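Local coordinates for Serine/threonine-protein phosphatase 2A regulatory subunit B'' subunit alpha (Homo sapiens, PDB 4I5J) that serves as a calcium-binding regulatory subunit of the PP2A phosphatase, thought to modulate the substrate selectivity, activity and localization of the catalytic enzyme, at residues Pro35-Val40 against Arg59-Val64; Thr43-Thr48 against Glu99-Asn104. All coordinates share one frame; numbering follows the deposited sequence.

Contact 1: residues Pro35-Val40 against Arg59-Val64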
loop_
_atom_site.group_PDB
_atom_site.type_symbol
_atom_site.label_atom_id
_atom_site.label_comp_id
_atom_site.label_asym_id
_atom_site.label_seq_id
_atom_site.Cartn_x
_atom_site.Cartn_y
_atom_site.Cartn_z
ATOM N N PRO A 35 14.988 10.279 -13.567
ATOM C CA PRO A 35 15.531 11.592 -13.932
ATOM C C PRO A 35 14.570 12.743 -13.615
ATOM O O PRO A 35 15.029 13.843 -13.311
ATOM C CB PRO A 35 15.790 11.473 -15.439
ATOM C CG PRO A 35 15.115 10.254 -15.879
ATOM C CD PRO A 35 14.971 9.352 -14.708
ATOM N N LEU A 36 13.264 12.486 -13.660
ATOM C CA LEU A 36 12.279 13.490 -13.257
ATOM C C LEU A 36 12.449 13.860 -11.770
ATOM O O LEU A 36 12.437 15.035 -11.394
ATOM C CB LEU A 36 10.852 12.977 -13.511
ATOM C CG LEU A 36 9.750 13.888 -12.970
ATOM C CD1 LEU A 36 9.794 15.201 -13.705
ATOM C CD2 LEU A 36 8.382 13.272 -13.090
ATOM N N LEU A 37 12.614 12.843 -10.932
ATOM C CA LEU A 37 12.794 13.060 -9.502
ATOM C C LEU A 37 14.118 13.737 -9.215
ATOM O O LEU A 37 14.216 14.564 -8.325
ATOM C CB LEU A 37 12.705 11.739 -8.735
ATOM C CG LEU A 37 11.398 11.552 -7.960
ATOM C CD1 LEU A 37 11.232 12.651 -6.914
ATOM C CD2 LEU A 37 10.198 11.524 -8.886
ATOM N N GLN A 38 15.147 13.377 -9.961
ATOM C CA GLN A 38 16.448 13.993 -9.740
ATOM C C GLN A 38 16.368 15.463 -10.059
ATOM O O GLN A 38 16.936 16.303 -9.365
ATOM C CB GLN A 38 17.500 13.330 -10.614
ATOM C CG GLN A 38 17.730 11.906 -10.224
ATOM C CD GLN A 38 19.113 11.443 -10.560
ATOM O OE1 GLN A 38 19.303 10.562 -11.402
ATOM N NE2 GLN A 38 20.105 12.035 -9.895
ATOM N N ASP A 39 15.644 15.768 -11.122
ATOM C CA ASP A 39 15.403 17.142 -11.493
ATOM C C ASP A 39 14.631 17.880 -10.396
ATOM O O ASP A 39 14.993 18.999 -10.027
ATOM C CB ASP A 39 14.651 17.198 -12.821
ATOM C CG ASP A 39 14.737 18.550 -13.469
ATOM O OD1 ASP A 39 15.873 19.053 -13.603
ATOM O OD2 ASP A 39 13.680 19.120 -13.819
ATOM N N VAL A 40 13.578 17.260 -9.866
ATOM C CA VAL A 40 12.802 17.888 -8.792
ATOM C C VAL A 40 13.663 18.142 -7.547
ATOM O O VAL A 40 13.603 19.219 -6.955
ATOM C CB VAL A 40 11.587 17.048 -8.406
ATOM C CG1 VAL A 40 11.063 17.465 -7.041
ATOM C CG2 VAL A 40 10.476 17.155 -9.494
ATOM N N ARG A 59 16.868 7.356 -0.908
ATOM C CA ARG A 59 15.664 6.908 -0.228
ATOM C C ARG A 59 14.442 7.779 -0.523
ATOM O O ARG A 59 13.332 7.263 -0.637
ATOM C CB ARG A 59 15.903 6.855 1.284
ATOM C CG ARG A 59 16.819 5.735 1.712
ATOM C CD ARG A 59 16.253 4.390 1.328
ATOM N NE ARG A 59 17.016 3.307 1.936
ATOM C CZ ARG A 59 17.077 2.074 1.444
ATOM N NH1 ARG A 59 16.433 1.763 0.323
ATOM N NH2 ARG A 59 17.796 1.148 2.070
ATOM N N TYR A 60 14.634 9.094 -0.610
ATOM C CA TYR A 60 13.519 10.008 -0.886
ATOM C C TYR A 60 12.964 9.748 -2.283
ATOM O O TYR A 60 11.761 9.594 -2.466
ATOM C CB TYR A 60 13.942 11.480 -0.734
ATOM C CG TYR A 60 12.884 12.441 -1.216
ATOM C CD1 TYR A 60 11.756 12.699 -0.452
ATOM C CD2 TYR A 60 12.999 13.066 -2.452
ATOM C CE1 TYR A 60 10.760 13.576 -0.909
ATOM C CE2 TYR A 60 12.016 13.942 -2.917
ATOM C CZ TYR A 60 10.912 14.198 -2.142
ATOM O OH TYR A 60 9.954 15.068 -2.607
ATOM N N ILE A 61 13.850 9.669 -3.265
ATOM C CA ILE A 61 13.448 9.373 -4.626
ATOM C C ILE A 61 12.749 8.010 -4.741
ATOM O O ILE A 61 11.690 7.900 -5.365
ATOM C CB ILE A 61 14.643 9.474 -5.570
ATOM C CG1 ILE A 61 15.104 10.941 -5.640
ATOM C CG2 ILE A 61 14.280 8.931 -6.958
ATOM C CD1 ILE A 61 16.352 11.150 -6.466
ATOM N N THR A 62 13.317 6.987 -4.113
ATOM C CA THR A 62 12.696 5.664 -4.096
ATOM C C THR A 62 11.291 5.746 -3.516
ATOM O O THR A 62 10.340 5.134 -4.026
ATOM C CB THR A 62 13.507 4.700 -3.209
ATOM O OG1 THR A 62 14.774 4.423 -3.818
ATOM C CG2 THR A 62 12.742 3.389 -3.001
ATOM N N THR A 63 11.160 6.523 -2.436
ATOM C CA THR A 63 9.895 6.611 -1.727
ATOM C C THR A 63 8.847 7.363 -2.544
ATOM O O THR A 63 7.695 6.921 -2.625
ATOM C CB THR A 63 10.077 7.265 -0.365
ATOM O OG1 THR A 63 10.997 6.477 0.407
ATOM C CG2 THR A 63 8.757 7.353 0.369
ATOM N N VAL A 64 9.240 8.476 -3.169
ATOM C CA VAL A 64 8.299 9.224 -3.996
ATOM C C VAL A 64 7.859 8.370 -5.177
ATOM O O VAL A 64 6.674 8.360 -5.555
ATOM C CB VAL A 64 8.889 10.549 -4.520
ATOM C CG1 VAL A 64 7.905 11.226 -5.510
ATOM C CG2 VAL A 64 9.219 11.476 -3.355
#

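Contact 2: residues Thr43-Thr48 against Glu99-Asn104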
loop_
_atom_site.group_PDB
_atom_site.type_symbol
_atom_site.label_atom_id
_atom_site.label_comp_id
_atom_site.label_asym_id
_atom_site.label_seq_id
_atom_site.Cartn_x
_atom_site.Cartn_y
_atom_site.Cartn_z
ATOM N N THR A 43 16.227 21.012 -8.118
ATOM C CA THR A 43 15.731 22.360 -8.362
ATOM C C THR A 43 14.873 22.889 -7.234
ATOM O O THR A 43 14.988 24.051 -6.863
ATOM C CB THR A 43 14.925 22.466 -9.688
ATOM O OG1 THR A 43 13.873 21.493 -9.693
ATOM C CG2 THR A 43 15.829 22.244 -10.888
ATOM N N HIS A 44 13.996 22.055 -6.696
ATOM C CA HIS A 44 13.068 22.545 -5.685
ATOM C C HIS A 44 13.811 23.012 -4.434
ATOM O O HIS A 44 14.672 22.295 -3.924
ATOM C CB HIS A 44 12.018 21.496 -5.323
ATOM C CG HIS A 44 10.827 22.064 -4.618
ATOM N ND1 HIS A 44 10.879 22.535 -3.321
ATOM C CD2 HIS A 44 9.551 22.259 -5.035
ATOM C CE1 HIS A 44 9.689 22.982 -2.969
ATOM N NE2 HIS A 44 8.864 22.826 -3.988
ATOM N N PRO A 45 13.478 24.220 -3.946
ATOM C CA PRO A 45 14.187 24.822 -2.803
ATOM C C PRO A 45 14.001 24.021 -1.517
ATOM O O PRO A 45 14.855 24.058 -0.631
ATOM C CB PRO A 45 13.543 26.214 -2.677
ATOM C CG PRO A 45 12.191 26.083 -3.351
ATOM C CD PRO A 45 12.427 25.110 -4.480
ATOM N N GLY A 46 12.905 23.282 -1.425
ATOM C CA GLY A 46 12.649 22.492 -0.235
ATOM C C GLY A 46 13.510 21.241 -0.163
ATOM O O GLY A 46 13.589 20.600 0.884
ATOM N N LEU A 47 14.179 20.904 -1.266
ATOM C CA LEU A 47 14.816 19.592 -1.385
ATOM C C LEU A 47 16.290 19.676 -1.676
ATOM O O LEU A 47 16.978 18.656 -1.710
ATOM C CB LEU A 47 14.140 18.766 -2.486
ATOM C CG LEU A 47 12.646 18.494 -2.260
ATOM C CD1 LEU A 47 12.003 17.800 -3.460
ATOM C CD2 LEU A 47 12.466 17.642 -1.008
ATOM N N THR A 48 16.792 20.881 -1.905
ATOM C CA THR A 48 18.179 21.010 -2.336
ATOM C C THR A 48 19.213 20.597 -1.275
ATOM O O THR A 48 20.329 20.240 -1.627
ATOM C CB THR A 48 18.487 22.394 -2.937
ATOM O OG1 THR A 48 17.966 23.417 -2.081
ATOM C CG2 THR A 48 17.846 22.510 -4.325
ATOM N N GLU A 99 5.247 25.778 -7.937
ATOM C CA GLU A 99 4.976 27.050 -7.272
ATOM C C GLU A 99 5.239 26.990 -5.769
ATOM O O GLU A 99 5.929 27.839 -5.214
ATOM C CB GLU A 99 3.526 27.482 -7.510
ATOM C CG GLU A 99 3.267 28.183 -8.832
ATOM C CD GLU A 99 1.963 28.966 -8.811
ATOM O OE1 GLU A 99 1.933 30.084 -9.372
ATOM O OE2 GLU A 99 0.971 28.468 -8.228
ATOM N N GLU A 100 4.667 25.988 -5.116
ATOM C CA GLU A 100 4.779 25.818 -3.672
ATOM C C GLU A 100 6.234 25.677 -3.237
ATOM O O GLU A 100 6.967 24.849 -3.771
ATOM C CB GLU A 100 3.978 24.588 -3.246
ATOM C CG GLU A 100 4.056 24.273 -1.778
ATOM C CD GLU A 100 3.572 25.411 -0.918
ATOM O OE1 GLU A 100 2.341 25.557 -0.748
ATOM O OE2 GLU A 100 4.433 26.149 -0.406
ATOM N N GLU A 101 6.655 26.484 -2.268
ATOM C CA GLU A 101 8.048 26.448 -1.829
ATOM C C GLU A 101 8.267 25.508 -0.648
ATOM O O GLU A 101 9.368 24.995 -0.458
ATOM C CB GLU A 101 8.583 27.853 -1.522
ATOM C CG GLU A 101 9.101 28.600 -2.752
ATOM C CD GLU A 101 9.829 29.899 -2.407
ATOM O OE1 GLU A 101 10.123 30.131 -1.212
ATOM O OE2 GLU A 101 10.105 30.690 -3.337
ATOM N N ASP A 102 7.224 25.283 0.144
ATOM C CA ASP A 102 7.313 24.300 1.212
ATOM C C ASP A 102 6.931 22.919 0.686
ATOM O O ASP A 102 5.744 22.573 0.625
ATOM C CB ASP A 102 6.417 24.673 2.388
ATOM C CG ASP A 102 6.613 23.742 3.586
ATOM O OD1 ASP A 102 7.512 22.867 3.529
ATOM O OD2 ASP A 102 5.878 23.891 4.593
ATOM N N ILE A 103 7.940 22.137 0.315
ATOM C CA ILE A 103 7.733 20.768 -0.146
ATOM C C ILE A 103 6.743 19.968 0.723
ATOM O O ILE A 103 6.013 19.116 0.207
ATOM C CB ILE A 103 9.067 20.024 -0.259
ATOM C CG1 ILE A 103 8.890 18.752 -1.088
ATOM C CG2 ILE A 103 9.630 19.710 1.125
ATOM C CD1 ILE A 103 8.280 18.992 -2.439
ATOM N N ASN A 104 6.677 20.282 2.017
ATOM C CA ASN A 104 5.813 19.555 2.945
ATOM C C ASN A 104 4.339 19.925 2.863
ATOM O O ASN A 104 3.496 19.298 3.506
ATOM C CB ASN A 104 6.354 19.637 4.372
ATOM C CG ASN A 104 7.727 19.008 4.489
ATOM O OD1 ASN A 104 8.009 18.008 3.832
ATOM N ND2 ASN A 104 8.591 19.591 5.309
#

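Contact 1: residues Pro35-Val40 against Arg59-Val64
Leu-37 of helix 34-43 is the main bump of this contact, and the hollow that receives it lies between Ile-61 and Val-64, three residues apart on helix 54-72. Both segments belong to the N-terminal EF-hand-type domain of the subunit, and their meeting is a plain helix-helix packing, far from the calcium ion bound at Asp-200. The short axes come within 10.1 Å of each other and cross at 125°, nearer perpendicular than antiparallel. Within these segments the contact is carried by Leu-37 and Gln-38 against Tyr-60, Ile-61 and Val-64.

Leu-37 divides its surface between the two walls of the hollow. Its root rests on Ile-61, with CB 3.7 Å from Ile-61 CG2, and the two side chains slide past one another in opposite directions. Its tip continues to the second wall, where Leu-37 CD1 lies 3.9 Å from Val-64 CG1. Val-64 holds CG1 anti to its own backbone N (chi1 174°), which presents this methyl to the leucine while CG2 lies over a face of the Tyr-60 ring, offset toward the rim. The ring itself closes one side of the hollow: Tyr-60 CE2 approaches Leu-37 CD1 obliquely at 4.3 Å. The phenol OH is hydrogen-bonded to the backbone O of Phe-110, so this buried polar atom is satisfied. On the same helix, Thr-63 OG1 hydrogen-bonds Tyr-173 OH of helix 173-184.

The return bump is smaller. Ile-61 extends past Leu-37 toward helix 34-43 and meets the aliphatic part of Gln-38 at the partly exposed margin, where Ile-61 CD1 lies 4.1 Å from Gln-38 CG.

Contact 2: residues Thr43-Thr48 against Glu99-Asn104
His-44 reaches across to the 99-104 loop with its imidazole, CG held anti to the backbone N (chi1 -163°), and each ring nitrogen has a hydrogen-bonding partner. NE2 donates to Glu-100 O at 2.8 Å; the acceptor is tilted 28° from the ring plane and the N-H...O angle is a bent 132°. ND1 accepts from Gly-46 N at 2.9 Å, nearly in the ring plane, an arrangement consistent with a neutral imidazole carrying its proton on NE2. Between the nitrogens, His-44 CE1 comes 3.2 Å from Glu-101 O at the ring edge.

Ile-103 covers one ring face. Its CD1 makes a CH-pi contact 4.2 Å from the centroid of the His-44 ring, almost on the normal. With CG1 anti to the backbone N, the same side chain also crosses Leu-47 at about a right angle, Leu-47 CD2 lying 3.7 Å from Ile-103 CG1. Gly-46 lets the backbones come close here, its CA being 5.2 Å from Ile-103 CA.

Asp-102 OD1 accepts from Asn-104 N in an Asx turn within the partner loop. The contact joins the loop after helix 34-43 to the loop after helix 90-97: Leu-97 of the latter helix touches His-44 and Ile-103, while Tyr-60 of helix 54-72 packs against Leu-47 and Ile-103.

The two contacts share one corner of the fold, their centres about 13 Å apart, and illustrate how chemistry follows position. Contact 1 joins helices 34-43 and 54-72 in a buried, apolar interface built from interlocking side chains. Contact 2 joins the loops that follow helices 34-43 and 90-97, is only partly buried, and adds an imidazole-to-carbonyl hydrogen bond to its hydrophobic packing. Helix 34-43 contributes to contact 1 and leads directly into the first loop of contact 2. The contacts meet through Leu-47, whose CD1 lies 3.7 Å from Val-40 CG1, and packing continues there from helix pair to loop pair.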